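Local structure of chitinase (Paenibacillus sp. FPU-7, 5GZT) at residues 124-129 with 144-149. The protein probably catalyses the random endo-hydrolysis of beta-1,4 linkages between N-acetylglucosamine units in chitin and chitodextrins. Residues are numbered along the deposited sequence; the frame is centred on the assembly and turned at random.
Sequences TQIKGQ and SSFESA
Over one face of the Phe146 ring lies Ile126 CD1, a CH-pi contact with CD1 3.9 Å from the ring centroid, displaced toward the CE2 and CZ rim. The two side chains leave their strands side by side and point the same way, and Leu118 of strand 114-120 touches both. The carboxylate of Glu147 is met from above its plane: Gly128 N donates to Glu147 OE1 over 2.8 Å, while Lys127 CB and CG pass beside the same group. With CG beside the backbone N (chi1 -75°) and the chain extended beyond it, Glu147 reaches across to Gly128, just past strand 125-127. One water joins Glu147 OE1 to Gln129 OE1, and another links Ile126 O with Ser145 OG.

The backbones pair in parallel: Ser145 N to Thr124 O at 3.0 Å, Ile126 N to Ser145 O at 2.7 Å and Glu147 N to Ile126 O at 2.9 Å. At the other end Ser144 OG accepts from Thr124 N, 2.9 Å away, and in one of two conformers from Thr124 OG1; it is also hydrogen-bonded to Gly141 O. An alanine at Ser144 would probably leave the Thr124 amide without its acceptor and Gly141 O without its hydroxyl partner. Ile126 and Phe146 face strand 114-120, whereas Gln125 and Ser145 lie on the opposite face of their sheet. In-register parallel strands, separated in sequence by a strand of a second parallel sheet, with aliphatic and aromatic side chains stacked inside, are characteristic of a parallel beta-helix, here the N-terminal region of the chain.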
loop_
_atom_site.group_PDB
_atom_site.type_symbol
_atom_site.label_atom_id
_atom_site.label_comp_id
_atom_site.label_asym_id
_atom_site.label_seq_id
_atom_site.Cartn_x
_atom_site.Cartn_y
_atom_site.Cartn_z
ATOM N N THR B 124 -62.621 2.873 9.546
ATOM C CA THR B 124 -62.563 3.161 10.966
ATOM C C THR B 124 -62.274 4.615 11.186
ATOM O O THR B 124 -61.431 5.220 10.488
ATOM C CB THR B 124 -61.438 2.380 11.695
ATOM O OG1 THR B 124 -60.162 2.704 11.128
ATOM C CG2 THR B 124 -61.660 0.907 11.607
ATOM N N GLN B 125 -62.944 5.184 12.171
ATOM C CA GLN B 125 -62.622 6.558 12.596
ATOM C C GLN B 125 -61.756 6.495 13.844
ATOM O O GLN B 125 -62.222 6.020 14.867
ATOM C CB GLN B 125 -63.891 7.319 12.895
ATOM C CG GLN B 125 -64.700 7.617 11.640
ATOM C CD GLN B 125 -65.963 8.439 11.928
ATOM O OE1 GLN B 125 -66.951 7.935 12.496
ATOM N NE2 GLN B 125 -65.912 9.715 11.571
ATOM N N ILE B 126 -60.543 7.040 13.775
ATOM C CA ILE B 126 -59.639 7.035 14.902
ATOM C C ILE B 126 -59.544 8.509 15.344
ATOM O O ILE B 126 -59.181 9.417 14.553
ATOM C CB ILE B 126 -58.220 6.519 14.610
ATOM C CG1 ILE B 126 -58.259 5.014 14.133
ATOM C CG2 ILE B 126 -57.294 6.627 15.852
ATOM C CD1 ILE B 126 -58.448 4.871 12.630
ATOM N N LYS B 127 -59.859 8.702 16.616
ATOM C CA LYS B 127 -60.018 10.025 17.210
ATOM C C LYS B 127 -59.040 10.174 18.338
ATOM O O LYS B 127 -58.678 9.175 19.014
ATOM C CB LYS B 127 -61.429 10.129 17.825
ATOM C CG LYS B 127 -62.537 9.996 16.775
ATOM C CD LYS B 127 -63.956 10.229 17.289
ATOM C CE LYS B 127 -64.914 10.096 16.054
ATOM N NZ LYS B 127 -66.383 10.139 16.345
ATOM N N GLY B 128 -58.754 11.429 18.617
ATOM C CA GLY B 128 -58.025 11.826 19.787
ATOM C C GLY B 128 -56.581 12.049 19.406
ATOM O O GLY B 128 -56.213 11.829 18.275
ATOM N N GLN B 129 -55.788 12.406 20.435
ATOM C CA GLN B 129 -54.415 12.858 20.307
ATOM C C GLN B 129 -53.433 11.752 20.641
ATOM O O GLN B 129 -52.215 11.947 20.472
ATOM C CB GLN B 129 -54.208 14.156 21.223
ATOM C CG GLN B 129 -54.961 15.339 20.648
ATOM C CD GLN B 129 -54.513 15.780 19.255
ATOM O OE1 GLN B 129 -55.315 15.840 18.250
ATOM N NE2 GLN B 129 -53.241 16.097 19.164
ATOM N N SER B 144 -60.229 5.016 5.993
ATOM C CA SER B 144 -60.154 5.289 7.432
ATOM C C SER B 144 -59.593 6.719 7.688
ATOM O O SER B 144 -58.906 7.284 6.836
ATOM C CB SER B 144 -59.316 4.249 8.153
ATOM O OG SER B 144 -60.038 3.006 8.249
ATOM N N SER B 145 -59.956 7.289 8.832
ATOM C CA SER B 145 -59.521 8.648 9.241
ATOM C C SER B 145 -58.862 8.655 10.613
ATOM O O SER B 145 -59.249 7.913 11.558
ATOM C CB SER B 145 -60.684 9.630 9.235
ATOM O OG SER B 145 -61.736 9.149 10.040
ATOM N N PHE B 146 -57.826 9.473 10.707
ATOM C CA PHE B 146 -57.087 9.687 11.950
ATOM C C PHE B 146 -57.112 11.180 12.299
ATOM O O PHE B 146 -56.791 11.993 11.463
ATOM C CB PHE B 146 -55.686 9.323 11.751
ATOM C CG PHE B 146 -55.473 7.889 11.547
ATOM C CD1 PHE B 146 -55.560 7.342 10.253
ATOM C CD2 PHE B 146 -55.104 7.073 12.616
ATOM C CE1 PHE B 146 -55.297 5.984 10.061
ATOM C CE2 PHE B 146 -54.867 5.734 12.397
ATOM C CZ PHE B 146 -54.930 5.214 11.126
ATOM N N GLU B 147 -57.533 11.522 13.503
ATOM C CA GLU B 147 -57.437 12.967 13.935
ATOM C C GLU B 147 -55.970 13.328 14.094
ATOM O O GLU B 147 -55.594 14.391 13.710
ATOM C CB GLU B 147 -58.210 13.254 15.207
ATOM C CG GLU B 147 -59.703 13.308 14.973
ATOM C CD GLU B 147 -60.495 13.584 16.238
ATOM O OE1 GLU B 147 -59.901 13.635 17.355
ATOM O OE2 GLU B 147 -61.728 13.730 16.116
ATOM N N SER B 148 -55.151 12.414 14.592
ATOM C CA SER B 148 -53.723 12.643 14.543
ATOM C C SER B 148 -53.023 11.506 13.785
ATOM O O SER B 148 -53.241 10.315 14.045
ATOM C CB SER B 148 -53.132 12.918 15.937
ATOM O OG SER B 148 -53.134 11.820 16.788
ATOM N N ALA B 149 -52.195 11.922 12.831
ATOM C CA ALA B 149 -51.545 11.024 11.901
ATOM C C ALA B 149 -50.774 9.950 12.603
ATOM O O ALA B 149 -50.118 10.230 13.591
ATOM C CB ALA B 149 -50.633 11.788 10.946
HETATM O O HOH W 1 -56.348 10.186 15.991
HETATM O O HOH W 2 -60.955 10.352 12.502
HETATM O O HOH W 3 -54.618 16.437 15.408
HETATM O O HOH W 4 -58.082 15.374 18.335
HETATM O O HOH W 5 -50.712 11.227 17.752
#